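Local coordinates for DNA protection during starvation protein (Halobacterium salinarum, PDB 1TJO) that probably protects DNA from oxidative damage by oxidising intracellular ferrous iron with hydrogen peroxide and storing it as ferric mineral inside a hollow dodecamer, at residues K50-V55 against D62-L67; S118-M123 against H168-D173; A33-L38 against E83-L88; E28-A33 against E138-L143. All coordinates share one frame; numbering follows the deposited sequence.

Interaction 1 of 4, residues K50-V55 against D62-L67. With FE (Fe (III) ion), chain J.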
loop_
_atom_site.group_PDB
_atom_site.type_symbol
_atom_site.label_atom_id
_atom_site.label_comp_id
_atom_site.label_asym_id
_atom_site.label_seq_id
_atom_site.Cartn_x
_atom_site.Cartn_y
_atom_site.Cartn_z
ATOM N N LYS A 50 -4.098 -1.718 31.473
ATOM C CA LYS A 50 -4.802 -0.961 32.492
ATOM C C LYS A 50 -4.507 0.528 32.384
ATOM O O LYS A 50 -5.396 1.360 32.419
ATOM C CB LYS A 50 -4.342 -1.418 33.863
ATOM C CG LYS A 50 -4.977 -0.649 34.974
ATOM C CD LYS A 50 -4.496 -1.208 36.300
ATOM C CE LYS A 50 -5.146 -0.470 37.432
ATOM N NZ LYS A 50 -4.645 -0.849 38.802
ATOM N N HIS A 51 -3.240 0.866 32.331
ATOM C CA HIS A 51 -2.843 2.269 32.278
ATOM C C HIS A 51 -3.280 2.977 30.994
ATOM O O HIS A 51 -3.688 4.145 31.069
ATOM C CB HIS A 51 -1.359 2.392 32.563
ATOM C CG HIS A 51 -1.001 1.909 33.935
ATOM N ND1 HIS A 51 0.281 1.577 34.308
ATOM C CD2 HIS A 51 -1.780 1.696 35.024
ATOM C CE1 HIS A 51 0.268 1.173 35.572
ATOM N NE2 HIS A 51 -0.968 1.239 36.028
ATOM N N HIS A 52 -3.158 2.287 29.850
ATOM C CA HIS A 52 -3.750 2.707 28.561
ATOM C C HIS A 52 -5.249 3.037 28.673
ATOM O O HIS A 52 -5.687 4.064 28.256
ATOM C CB HIS A 52 -3.443 1.594 27.561
ATOM C CG HIS A 52 -4.239 1.602 26.297
ATOM N ND1 HIS A 52 -3.929 2.430 25.235
ATOM C CD2 HIS A 52 -5.221 0.787 25.867
ATOM C CE1 HIS A 52 -4.703 2.124 24.203
ATOM N NE2 HIS A 52 -5.516 1.146 24.564
ATOM N N TRP A 53 -6.024 2.173 29.320
ATOM C CA TRP A 53 -7.441 2.387 29.444
ATOM C C TRP A 53 -7.768 3.583 30.319
ATOM O O TRP A 53 -8.692 4.326 30.028
ATOM C CB TRP A 53 -8.101 1.138 30.030
ATOM C CG TRP A 53 -8.014 -0.118 29.184
ATOM C CD1 TRP A 53 -7.998 -0.227 27.780
ATOM C CD2 TRP A 53 -7.960 -1.450 29.667
ATOM N NE1 TRP A 53 -7.889 -1.540 27.424
ATOM C CE2 TRP A 53 -7.890 -2.314 28.552
ATOM C CE3 TRP A 53 -7.974 -2.003 30.928
ATOM C CZ2 TRP A 53 -7.859 -3.682 28.681
ATOM C CZ3 TRP A 53 -7.946 -3.370 31.050
ATOM C CH2 TRP A 53 -7.871 -4.182 29.952
ATOM N N ASN A 54 -7.016 3.767 31.396
ATOM C CA ASN A 54 -7.445 4.629 32.470
ATOM C C ASN A 54 -6.784 6.014 32.422
ATOM O O ASN A 54 -7.253 6.925 33.091
ATOM C CB ASN A 54 -7.163 3.970 33.820
ATOM C CG ASN A 54 -8.112 2.823 34.130
ATOM O OD1 ASN A 54 -9.306 2.985 34.066
ATOM N ND2 ASN A 54 -7.580 1.668 34.449
ATOM N N VAL A 55 -5.708 6.187 31.652
ATOM C CA VAL A 55 -4.969 7.424 31.703
ATOM C C VAL A 55 -5.865 8.618 31.344
ATOM O O VAL A 55 -6.636 8.578 30.376
ATOM C CB VAL A 55 -3.649 7.418 30.849
ATOM C CG1 VAL A 55 -3.935 7.171 29.363
ATOM C CG2 VAL A 55 -2.844 8.683 31.104
ATOM N N ASP A 62 -1.510 11.209 24.108
ATOM C CA ASP A 62 -0.169 10.774 23.771
ATOM C C ASP A 62 0.188 9.538 24.616
ATOM O O ASP A 62 0.716 8.533 24.108
ATOM C CB ASP A 62 0.852 11.862 24.028
ATOM C CG ASP A 62 2.234 11.386 23.725
ATOM O OD1 ASP A 62 3.049 11.255 24.672
ATOM O OD2 ASP A 62 2.553 11.056 22.555
ATOM N N LEU A 63 -0.144 9.586 25.915
ATOM C CA LEU A 63 0.141 8.431 26.764
ATOM C C LEU A 63 -0.710 7.233 26.439
ATOM O O LEU A 63 -0.268 6.092 26.476
ATOM C CB LEU A 63 -0.042 8.786 28.228
ATOM C CG LEU A 63 1.041 9.653 28.822
ATOM C CD1 LEU A 63 0.560 10.337 30.089
ATOM C CD2 LEU A 63 2.281 8.748 29.046
ATOM N N HIS A 64 -1.958 7.473 26.080
ATOM C CA HIS A 64 -2.853 6.392 25.696
ATOM C C HIS A 64 -2.274 5.647 24.497
ATOM O O HIS A 64 -2.219 4.422 24.506
ATOM C CB HIS A 64 -4.246 6.962 25.380
ATOM C CG HIS A 64 -5.247 5.976 24.894
ATOM N ND1 HIS A 64 -5.933 5.126 25.737
ATOM C CD2 HIS A 64 -5.743 5.756 23.654
ATOM C CE1 HIS A 64 -6.770 4.385 25.026
ATOM N NE2 HIS A 64 -6.688 4.758 23.763
ATOM N N LEU A 65 -1.778 6.389 23.510
ATOM C CA LEU A 65 -1.201 5.805 22.307
ATOM C C LEU A 65 0.074 5.080 22.695
ATOM O O LEU A 65 0.282 3.934 22.254
ATOM C CB LEU A 65 -0.981 6.904 21.279
ATOM C CG LEU A 65 -2.314 7.406 20.728
ATOM C CD1 LEU A 65 -2.099 8.722 19.917
ATOM C CD2 LEU A 65 -3.036 6.320 19.916
ATOM N N PHE A 66 0.933 5.732 23.479
ATOM C CA PHE A 66 2.225 5.120 23.832
ATOM C C PHE A 66 1.980 3.803 24.560
ATOM O O PHE A 66 2.661 2.786 24.295
ATOM C CB PHE A 66 3.111 6.066 24.677
ATOM C CG PHE A 66 4.253 5.365 25.382
ATOM C CD1 PHE A 66 5.340 4.902 24.676
ATOM C CD2 PHE A 66 4.172 5.069 26.714
ATOM C CE1 PHE A 66 6.365 4.176 25.328
ATOM C CE2 PHE A 66 5.171 4.345 27.340
ATOM C CZ PHE A 66 6.248 3.902 26.634
ATOM N N LEU A 67 1.080 3.826 25.539
ATOM C CA LEU A 67 0.860 2.667 26.409
ATOM C C LEU A 67 0.231 1.541 25.598
ATOM O O LEU A 67 0.542 0.369 25.837
ATOM C CB LEU A 67 0.035 3.003 27.649
ATOM C CG LEU A 67 0.721 3.945 28.635
ATOM C CD1 LEU A 67 -0.275 4.629 29.578
ATOM C CD2 LEU A 67 1.771 3.161 29.425
HETATM FE FE FE J . -7.192 0.337 23.399
HETATM O O HOH W 1 -7.049 1.585 21.893
HETATM O O HOH W 2 -5.690 -0.911 22.178
#

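Interaction 2 of 4, residues S118-M123 against H168-D173. With MG (magnesium ion), chain H.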
loop_
_atom_site.group_PDB
_atom_site.type_symbol
_atom_site.label_atom_id
_atom_site.label_comp_id
_atom_site.label_asym_id
_atom_site.label_seq_id
_atom_site.Cartn_x
_atom_site.Cartn_y
_atom_site.Cartn_z
ATOM N N SER A 118 1.312 5.373 38.289
ATOM C CA SER A 118 1.113 4.294 37.365
ATOM C C SER A 118 2.369 4.038 36.546
ATOM O O SER A 118 2.849 2.923 36.495
ATOM C CB SER A 118 -0.108 4.548 36.451
ATOM O OG SER A 118 -1.284 4.721 37.241
ATOM N N LEU A 119 2.927 5.069 35.919
ATOM C CA LEU A 119 4.129 4.887 35.158
ATOM C C LEU A 119 5.318 4.444 36.002
ATOM O O LEU A 119 6.092 3.634 35.528
ATOM C CB LEU A 119 4.481 6.144 34.386
ATOM C CG LEU A 119 4.006 6.354 32.949
ATOM C CD1 LEU A 119 2.876 5.509 32.406
ATOM C CD2 LEU A 119 3.965 7.821 32.590
ATOM N N ALA A 120 5.444 4.943 37.235
ATOM C CA ALA A 120 6.555 4.521 38.071
ATOM C C ALA A 120 6.439 3.028 38.403
ATOM O O ALA A 120 7.436 2.296 38.443
ATOM C CB ALA A 120 6.585 5.321 39.314
ATOM N N ASN A 121 5.221 2.553 38.623
ATOM C CA ASN A 121 4.999 1.128 38.860
ATOM C C ASN A 121 5.381 0.288 37.615
ATOM O O ASN A 121 5.991 -0.820 37.729
ATOM C CB ASN A 121 3.534 0.868 39.243
ATOM C CG ASN A 121 3.188 1.327 40.623
ATOM O OD1 ASN A 121 4.059 1.443 41.471
ATOM N ND2 ASN A 121 1.905 1.532 40.896
ATOM N N ASP A 122 5.083 0.826 36.433
ATOM C CA ASP A 122 5.434 0.131 35.193
ATOM C C ASP A 122 6.930 0.089 35.002
ATOM O O ASP A 122 7.470 -0.914 34.568
ATOM C CB ASP A 122 4.788 0.798 33.962
ATOM C CG ASP A 122 3.296 0.697 33.983
ATOM O OD1 ASP A 122 2.776 -0.221 34.695
ATOM O OD2 ASP A 122 2.568 1.496 33.318
ATOM N N MET A 123 7.577 1.201 35.279
ATOM C CA MET A 123 9.020 1.348 35.151
ATOM C C MET A 123 9.741 0.281 35.976
ATOM O O MET A 123 10.700 -0.292 35.511
ATOM C CB MET A 123 9.478 2.748 35.578
ATOM C CG MET A 123 10.763 3.123 34.866
ATOM S SD MET A 123 11.325 4.817 35.212
ATOM C CE MET A 123 11.595 4.679 36.779
ATOM N N HIS A 168 11.716 9.045 30.492
ATOM C CA HIS A 168 11.501 10.394 29.986
ATOM C C HIS A 168 10.216 11.083 30.331
ATOM O O HIS A 168 10.250 12.268 30.646
ATOM C CB HIS A 168 11.773 10.480 28.517
ATOM C CG HIS A 168 13.234 10.575 28.208
ATOM N ND1 HIS A 168 13.718 11.119 27.031
ATOM C CD2 HIS A 168 14.319 10.243 28.955
ATOM C CE1 HIS A 168 15.044 11.087 27.064
ATOM N NE2 HIS A 168 15.429 10.555 28.213
ATOM N N TYR A 169 9.098 10.353 30.327
ATOM C CA TYR A 169 7.817 10.968 30.676
ATOM C C TYR A 169 7.820 11.498 32.121
ATOM O O TYR A 169 7.147 12.483 32.398
ATOM C CB TYR A 169 6.709 9.966 30.592
ATOM C CG TYR A 169 6.076 9.808 29.223
ATOM C CD1 TYR A 169 5.509 10.896 28.565
ATOM C CD2 TYR A 169 6.086 8.574 28.590
ATOM C CE1 TYR A 169 4.889 10.732 27.332
ATOM C CE2 TYR A 169 5.506 8.429 27.346
ATOM C CZ TYR A 169 4.907 9.499 26.734
ATOM O OH TYR A 169 4.278 9.320 25.511
ATOM N N LEU A 170 8.575 10.812 32.990
ATOM C CA LEU A 170 8.701 11.124 34.412
ATOM C C LEU A 170 9.731 12.174 34.760
ATOM O O LEU A 170 9.805 12.622 35.915
ATOM C CB LEU A 170 9.009 9.858 35.211
ATOM C CG LEU A 170 7.864 8.853 35.220
ATOM C CD1 LEU A 170 8.209 7.523 35.864
ATOM C CD2 LEU A 170 6.575 9.440 35.854
ATOM N N GLU A 171 10.551 12.537 33.802
ATOM C CA GLU A 171 11.601 13.534 34.037
ATOM C C GLU A 171 11.074 14.903 34.366
ATOM O O GLU A 171 9.996 15.284 33.959
ATOM C CB GLU A 171 12.551 13.651 32.863
ATOM C CG GLU A 171 13.647 12.618 32.907
ATOM C CD GLU A 171 14.734 12.937 33.891
ATOM O OE1 GLU A 171 14.651 13.956 34.620
ATOM O OE2 GLU A 171 15.706 12.148 33.920
ATOM N N ASP A 172 11.879 15.663 35.114
ATOM C CA ASP A 172 11.431 16.948 35.627
ATOM C C ASP A 172 11.662 18.126 34.691
ATOM O O ASP A 172 12.389 19.063 34.986
ATOM C CB ASP A 172 12.097 17.247 36.971
ATOM C CG ASP A 172 13.618 17.350 36.887
ATOM O OD1 ASP A 172 14.259 17.010 35.884
ATOM O OD2 ASP A 172 14.270 17.835 37.843
ATOM N N ASP A 173 11.024 18.066 33.542
ATOM C CA ASP A 173 10.980 19.178 32.615
ATOM C C ASP A 173 9.578 19.205 32.027
ATOM O O ASP A 173 8.827 18.233 32.102
ATOM C CB ASP A 173 12.033 18.994 31.525
ATOM C CG ASP A 173 12.375 20.296 30.765
ATOM O OD1 ASP A 173 11.957 21.393 31.190
ATOM O OD2 ASP A 173 13.125 20.232 29.740
HETATM MG MG MG H . 17.415 11.191 29.694
HETATM O O HOH W 3 16.578 10.711 31.582
HETATM O O HOH W 4 17.746 9.318 29.486
HETATM O O HOH W 5 19.064 11.709 30.615
#

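Interaction 3 of 4, residues A33-L38 against E83-L88. With FE (Fe (III) ion), chain F; MG (magnesium ion), chain Q.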
loop_
_atom_site.group_PDB
_atom_site.type_symbol
_atom_site.label_atom_id
_atom_site.label_comp_id
_atom_site.label_asym_id
_atom_site.label_seq_id
_atom_site.Cartn_x
_atom_site.Cartn_y
_atom_site.Cartn_z
ATOM N N ALA A 33 13.962 -20.386 32.286
ATOM C CA ALA A 33 14.211 -18.957 32.177
ATOM C C ALA A 33 13.119 -18.274 31.359
ATOM O O ALA A 33 12.563 -17.271 31.791
ATOM C CB ALA A 33 15.528 -18.714 31.563
ATOM N N LEU A 34 12.813 -18.828 30.190
ATOM C CA LEU A 34 11.831 -18.230 29.305
ATOM C C LEU A 34 10.431 -18.177 29.971
ATOM O O LEU A 34 9.705 -17.199 29.814
ATOM C CB LEU A 34 11.763 -19.009 27.993
ATOM C CG LEU A 34 13.025 -18.948 27.111
ATOM C CD1 LEU A 34 12.937 -19.973 26.047
ATOM C CD2 LEU A 34 13.165 -17.584 26.516
ATOM N N ASN A 35 10.029 -19.232 30.651
ATOM C CA ASN A 35 8.703 -19.268 31.300
ATOM C C ASN A 35 8.585 -18.219 32.395
ATOM O O ASN A 35 7.527 -17.583 32.596
ATOM C CB ASN A 35 8.391 -20.672 31.856
ATOM C CG ASN A 35 7.254 -21.351 31.112
ATOM O OD1 ASN A 35 6.510 -20.677 30.369
ATOM N ND2 ASN A 35 7.105 -22.660 31.299
ATOM N N ALA A 36 9.690 -18.015 33.112
ATOM C CA ALA A 36 9.692 -17.006 34.164
ATOM C C ALA A 36 9.516 -15.611 33.539
ATOM O O ALA A 36 8.733 -14.779 34.046
ATOM C CB ALA A 36 11.003 -17.118 34.956
ATOM N N ASP A 37 10.220 -15.384 32.431
ATOM C CA ASP A 37 10.113 -14.150 31.638
ATOM C C ASP A 37 8.719 -13.978 31.107
ATOM O O ASP A 37 8.161 -12.920 31.202
ATOM C CB ASP A 37 11.081 -14.115 30.470
ATOM C CG ASP A 37 12.500 -13.914 30.896
ATOM O OD1 ASP A 37 12.710 -13.450 32.058
ATOM O OD2 ASP A 37 13.462 -14.218 30.124
ATOM N N LEU A 38 8.155 -15.032 30.552
ATOM C CA LEU A 38 6.809 -14.969 30.012
ATOM C C LEU A 38 5.800 -14.483 31.026
ATOM O O LEU A 38 4.936 -13.708 30.732
ATOM C CB LEU A 38 6.427 -16.357 29.506
ATOM C CG LEU A 38 4.959 -16.570 29.092
ATOM C CD1 LEU A 38 4.575 -15.662 27.966
ATOM C CD2 LEU A 38 4.778 -18.005 28.638
ATOM N N GLU A 83 6.196 -19.263 22.399
ATOM C CA GLU A 83 6.440 -20.168 21.276
ATOM C C GLU A 83 7.820 -20.854 21.377
ATOM O O GLU A 83 7.945 -22.007 20.983
ATOM C CB GLU A 83 6.254 -19.441 19.958
ATOM C CG GLU A 83 4.772 -19.036 19.865
ATOM C CD GLU A 83 4.345 -18.429 18.552
ATOM O OE1 GLU A 83 3.137 -18.079 18.382
ATOM O OE2 GLU A 83 5.213 -18.327 17.683
ATOM N N ARG A 84 8.799 -20.150 21.923
ATOM C CA ARG A 84 10.134 -20.750 22.132
ATOM C C ARG A 84 10.107 -21.818 23.219
ATOM O O ARG A 84 10.716 -22.877 23.059
ATOM C CB ARG A 84 11.184 -19.671 22.398
ATOM C CG ARG A 84 12.603 -20.163 22.290
ATOM C CD ARG A 84 12.953 -20.644 20.881
ATOM N NE ARG A 84 14.323 -21.108 20.839
ATOM C CZ ARG A 84 14.849 -21.780 19.816
ATOM N NH1 ARG A 84 14.123 -22.005 18.710
ATOM N NH2 ARG A 84 16.116 -22.213 19.903
ATOM N N VAL A 85 9.397 -21.577 24.323
ATOM C CA VAL A 85 9.197 -22.625 25.324
ATOM C C VAL A 85 8.629 -23.871 24.688
ATOM O O VAL A 85 9.151 -24.955 24.896
ATOM C CB VAL A 85 8.247 -22.189 26.414
ATOM C CG1 VAL A 85 7.808 -23.337 27.343
ATOM C CG2 VAL A 85 8.950 -21.101 27.259
ATOM N N GLN A 86 7.587 -23.694 23.894
ATOM C CA GLN A 86 6.962 -24.824 23.225
ATOM C C GLN A 86 7.901 -25.516 22.213
ATOM O O GLN A 86 7.977 -26.738 22.215
ATOM C CB GLN A 86 5.666 -24.372 22.576
ATOM C CG GLN A 86 4.628 -25.416 22.532
ATOM C CD GLN A 86 4.892 -26.302 21.398
ATOM O OE1 GLN A 86 4.627 -27.509 21.421
ATOM N NE2 GLN A 86 5.479 -25.733 20.392
ATOM N N ALA A 87 8.683 -24.744 21.467
ATOM C CA ALA A 87 9.617 -25.287 20.493
ATOM C C ALA A 87 10.683 -26.130 21.148
ATOM O O ALA A 87 11.132 -27.111 20.545
ATOM C CB ALA A 87 10.248 -24.231 19.651
ATOM N N LEU A 88 11.055 -25.761 22.371
ATOM C CA LEU A 88 12.066 -26.488 23.130
ATOM C C LEU A 88 11.473 -27.651 23.933
ATOM O O LEU A 88 12.180 -28.286 24.713
ATOM C CB LEU A 88 12.817 -25.541 24.032
ATOM C CG LEU A 88 13.686 -24.487 23.339
ATOM C CD1 LEU A 88 14.276 -23.606 24.346
ATOM C CD2 LEU A 88 14.761 -25.097 22.480
HETATM FE FE FE F . 2.062 -16.557 18.001
HETATM MG MG MG Q . 5.622 -29.375 20.252
HETATM O O HOH W 6 7.498 -28.459 19.940
HETATM O O HOH W 7 0.752 -14.762 17.712
HETATM O O HOH W 8 2.464 -16.465 16.102
HETATM O O HOH W 9 5.877 -30.414 22.110
HETATM O O HOH W 10 6.388 -31.062 19.284
#

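Interaction 4 of 4, residues E28-A33 against E138-L143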
loop_
_atom_site.group_PDB
_atom_site.type_symbol
_atom_site.label_atom_id
_atom_site.label_comp_id
_atom_site.label_asym_id
_atom_site.label_seq_id
_atom_site.Cartn_x
_atom_site.Cartn_y
_atom_site.Cartn_z
ATOM N N GLU A 28 15.699 -27.677 29.186
ATOM C CA GLU A 28 15.068 -27.402 30.483
ATOM C C GLU A 28 15.592 -26.127 31.151
ATOM O O GLU A 28 14.817 -25.357 31.740
ATOM C CB GLU A 28 15.231 -28.609 31.406
ATOM C CG GLU A 28 14.372 -28.524 32.650
ATOM C CD GLU A 28 14.584 -29.709 33.559
ATOM O OE1 GLU A 28 15.181 -30.718 33.100
ATOM O OE2 GLU A 28 14.165 -29.609 34.733
ATOM N N GLN A 29 16.896 -25.866 31.039
ATOM C CA GLN A 29 17.480 -24.644 31.611
ATOM C C GLN A 29 16.958 -23.396 30.923
ATOM O O GLN A 29 16.591 -22.432 31.574
ATOM C CB GLN A 29 19.000 -24.669 31.507
ATOM C CG GLN A 29 19.608 -25.692 32.415
ATOM C CD GLN A 29 21.116 -25.831 32.216
ATOM O OE1 GLN A 29 21.882 -24.973 32.649
ATOM N NE2 GLN A 29 21.535 -26.899 31.550
ATOM N N CYS A 30 16.893 -23.461 29.605
ATOM C CA CYS A 30 16.342 -22.371 28.815
ATOM C C CYS A 30 14.857 -22.183 29.113
ATOM O O CYS A 30 14.420 -21.081 29.261
ATOM C CB CYS A 30 16.567 -22.617 27.332
ATOM S SG CYS A 30 18.266 -22.184 26.790
ATOM N N VAL A 31 14.074 -23.259 29.178
ATOM C CA VAL A 31 12.637 -23.145 29.389
ATOM C C VAL A 31 12.332 -22.551 30.745
ATOM O O VAL A 31 11.446 -21.756 30.876
ATOM C CB VAL A 31 11.939 -24.490 29.198
ATOM C CG1 VAL A 31 10.542 -24.516 29.823
ATOM C CG2 VAL A 31 11.905 -24.841 27.759
ATOM N N ASP A 32 13.075 -22.943 31.773
ATOM C CA ASP A 32 12.888 -22.371 33.104
ATOM C C ASP A 32 12.999 -20.859 33.066
ATOM O O ASP A 32 12.165 -20.127 33.667
ATOM C CB ASP A 32 13.917 -22.940 34.098
ATOM C CG ASP A 32 13.685 -24.418 34.432
ATOM O OD1 ASP A 32 12.660 -25.011 34.006
ATOM O OD2 ASP A 32 14.503 -25.055 35.141
ATOM N N ALA A 33 13.962 -20.386 32.286
ATOM C CA ALA A 33 14.211 -18.957 32.177
ATOM C C ALA A 33 13.119 -18.274 31.359
ATOM O O ALA A 33 12.563 -17.271 31.791
ATOM C CB ALA A 33 15.528 -18.714 31.563
ATOM N N GLU A 138 22.687 -14.422 28.417
ATOM C CA GLU A 138 23.967 -15.059 28.712
ATOM C C GLU A 138 23.802 -16.565 28.952
ATOM O O GLU A 138 24.606 -17.369 28.484
ATOM C CB GLU A 138 24.559 -14.389 29.950
ATOM C CG GLU A 138 24.962 -12.962 29.665
ATOM C CD GLU A 138 25.439 -12.215 30.889
ATOM O OE1 GLU A 138 25.399 -10.952 30.823
ATOM O OE2 GLU A 138 25.817 -12.881 31.906
ATOM N N LEU A 139 22.732 -16.953 29.630
ATOM C CA LEU A 139 22.442 -18.356 29.867
ATOM C C LEU A 139 22.295 -19.081 28.544
ATOM O O LEU A 139 22.880 -20.133 28.335
ATOM C CB LEU A 139 21.173 -18.512 30.718
ATOM C CG LEU A 139 20.601 -19.921 30.840
ATOM C CD1 LEU A 139 21.560 -20.742 31.673
ATOM C CD2 LEU A 139 19.262 -19.894 31.461
ATOM N N ALA A 140 21.484 -18.518 27.641
ATOM C CA ALA A 140 21.250 -19.156 26.353
ATOM C C ALA A 140 22.535 -19.239 25.545
ATOM O O ALA A 140 22.821 -20.285 24.961
ATOM C CB ALA A 140 20.120 -18.418 25.580
ATOM N N GLU A 141 23.338 -18.186 25.526
ATOM C CA GLU A 141 24.535 -18.236 24.684
ATOM C C GLU A 141 25.542 -19.258 25.267
ATOM O O GLU A 141 26.168 -20.033 24.522
ATOM C CB GLU A 141 25.110 -16.843 24.422
ATOM C CG GLU A 141 24.338 -16.136 23.306
ATOM C CD GLU A 141 25.165 -15.565 22.125
ATOM O OE1 GLU A 141 26.261 -15.039 22.448
ATOM O OE2 GLU A 141 24.689 -15.587 20.890
ATOM N N ASN A 142 25.589 -19.347 26.586
ATOM C CA ASN A 142 26.487 -20.288 27.261
ATOM C C ASN A 142 26.113 -21.734 27.009
ATOM O O ASN A 142 26.996 -22.593 26.958
ATOM C CB ASN A 142 26.512 -20.024 28.773
ATOM C CG ASN A 142 27.310 -18.789 29.138
ATOM O OD1 ASN A 142 27.164 -18.248 30.248
ATOM N ND2 ASN A 142 28.152 -18.324 28.215
ATOM N N LEU A 143 24.817 -22.007 26.846
ATOM C CA LEU A 143 24.335 -23.329 26.454
ATOM C C LEU A 143 24.417 -23.586 24.933
ATOM O O LEU A 143 24.088 -24.670 24.512
ATOM C CB LEU A 143 22.893 -23.546 26.916
ATOM C CG LEU A 143 22.636 -23.489 28.428
ATOM C CD1 LEU A 143 21.170 -23.435 28.723
ATOM C CD2 LEU A 143 23.275 -24.666 29.139
#

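Interaction 1 of 4, residues K50-V55 against D62-L67
CG stands anti to the backbone N in both H52 (chi1 164°) and H64 (chi1 177°), which carries each CG to the side of the partner helix in the antiparallel hairpin of helices 24-54 and 60-87. This pair belongs to the ferritin-like four-helix bundle; the H52 ring is part of the intersubunit iron site of a Dps protein, and that of H64 lies next to it. The rings form an offset stack, with centroids 3.9 Å apart and planes turned by only 10°. Each ring has the CE1 of the other over one face, displaced toward the rim.

Two reciprocal hydrogen bonds lock the stack. H52 ND1 donates to H64 O at 2.7 Å, with the carbonyl oxygen in the plane of the H52 ring. In return H64 ND1 donates to H52 O, also at 2.7 Å, approaching from above the plane of that carbonyl. Each ring is thereby tied to the partner's backbone, which restrains its rotation.

With ND1 engaged as a donor, H52 presents NE2 to the iron at 2.2 Å. Two waters bind the same ion, and D79 and E83 of a neighbouring subunit complete the site. H64 is thus a second-shell residue, consistent with a role in orienting H52. W53 NE1 is also hydrogen-bonded to D79 of that subunit.

Apolar groups fill the hairpin alongside the imidazoles. L67 packs its CB on H52 CB at 3.8 Å. V55, the first residue beyond the helix, crosses L63 at about a right angle; its CG2 lies 3.9 Å from L63 CD1, while CG1 rests 3.8 Å from H64 N.

Interaction 2 of 4, residues S118-M123 against H168-D173
L170 lays its two methyls against one side of helix 115-142 and overlaps L119, A120 and M123. Its CG is anti to the carbonyl carbon (chi1 -67°), from where the branches divide: CD2 reaches L119 CB at 4.2 Å, and CD1 comes 4.0 Å from A120 N. M123 and L170 slide past each other in opposite directions, bringing M123 SD to 4.2 Å from L170 CD1. One turn before M123, L119 crosses Y169 obliquely and sets CD2 against Y169 CB at 4.0 Å. The side-chain contacts are all apolar and of moderate length.

The polar end of Y169 is held apart from this patch, its OH probably hydrogen-bonded to D62 of the same chain. L175 of a neighbouring subunit packs on L119, Y169 and L170.

H168 faces another way. Its NE2 binds a magnesium ion at 2.6 Å, together with three waters, E56 of one neighbouring subunit and Q86 of another. One of those waters donates to E171 OE2 at 2.9 Å. The contact therefore joins two helices of the ferritin-like four-helix bundle near the C-terminal part of helix 146-169, beside a junction of three subunits lined by H168 and E171, residues of the iron translocation path.

Interaction 3 of 4, residues A33-L38 against E83-L88
R84 NH2 is gripped by two carboxylates, D145 of its own chain and E160 of a neighbouring subunit, and NE is hydrogen-bonded to T148, while the aliphatic part of R84 packs on L34. The contact joins helices 24-54 and 60-87 of the ferritin-like four-helix bundle, whose segments run antiparallel with axes at 155°. L34 and R84 cross obliquely, L34 CD1 touching R84 CG at 3.8 Å. A bend at chi2 (63°) turns R84 CD off the extended course, and the guanidinium ends up away from helix 24-54, with L88 CD2 over one of its faces.

The closest approach is made by V85, whose CG2 presses on L34 CB at 3.6 Å. L34 CD1 also reaches L88 CD1 at 4.2 Å. N35 crosses V85 at about a right angle, with OD1 4.0 Å from V85 CG2 and ND2 4.1 Å from V85 CG1. That buried amide does not lack partners: OD1 accepts from H93 N and ND2 donates to V91 O. The N35 amide is thereby satisfied by the chain just beyond helix 60-87.

Two residues of the same helix face other subunits. E83 OE1 binds iron at 1.9 Å, with D79 of its own chain as a further ligand. Q86, involved in iron translocation, coordinates magnesium through OE1 at 2.4 Å, and a water on that ion donates to Q86 O at 2.9 Å.

Interaction 4 of 4, residues E28-A33 against E138-L143
Q29 touches L143 at its CB and again at its terminal amide, the two side chains crossing obliquely. Its CB lies 3.7 Å from L143 CD1; beyond CG, chi2 (174°) carries CD out to L143 CD2. That methyl is almost equally far from the three amide atoms: 3.9 Å from Q29 CD, 3.8 Å from Q29 OE1 and 3.7 Å from Q29 NE2. A polar group at the edge of the interface thus makes van der Waals contact with a leucine.

L143 CD1 also abuts C30 SG at 3.7 Å, in the notch formed by C30 SG and Q29 CB. Deeper in, C30 SG looks onto A140, a small residue at the level where the two backbones come nearest. One turn farther, L139 CD2 packs on A33 CB at 3.9 Å and lies 3.7 Å from Q29 O.

L88 and D145 touch C30 from the same chain, and T148 and A149 of helix 146-169 meet A140, so the buried side of the contact continues into the bundle. With segment axes at 167° and about 10 Å apart, this is the antiparallel packing of helices 24-54 and 115-142 in the ferritin-like four-helix bundle.

How the interactions relate
Interactions 1 and 3 fasten the same two helices, 24-54 and 60-87, near opposite ends, with centres 28 Å apart. Both are buried, yet only interaction 1 is bonded across by polar groups, a pair of histidines; interaction 3 is mainly aliphatic and turns its metal ligands outward. Interactions 2 and 4 share helix 115-142, lie 32 Å apart and are partly buried, their contacts largely apolar. Neighbouring pairs are continuous: interactions 1 and 2 are probably joined by hydrogen bonds, D62 to Y169 and H51 to D122, whereas interactions 3 and 4 share A33 and meet by packing of V85 and L88 on V31 and C30.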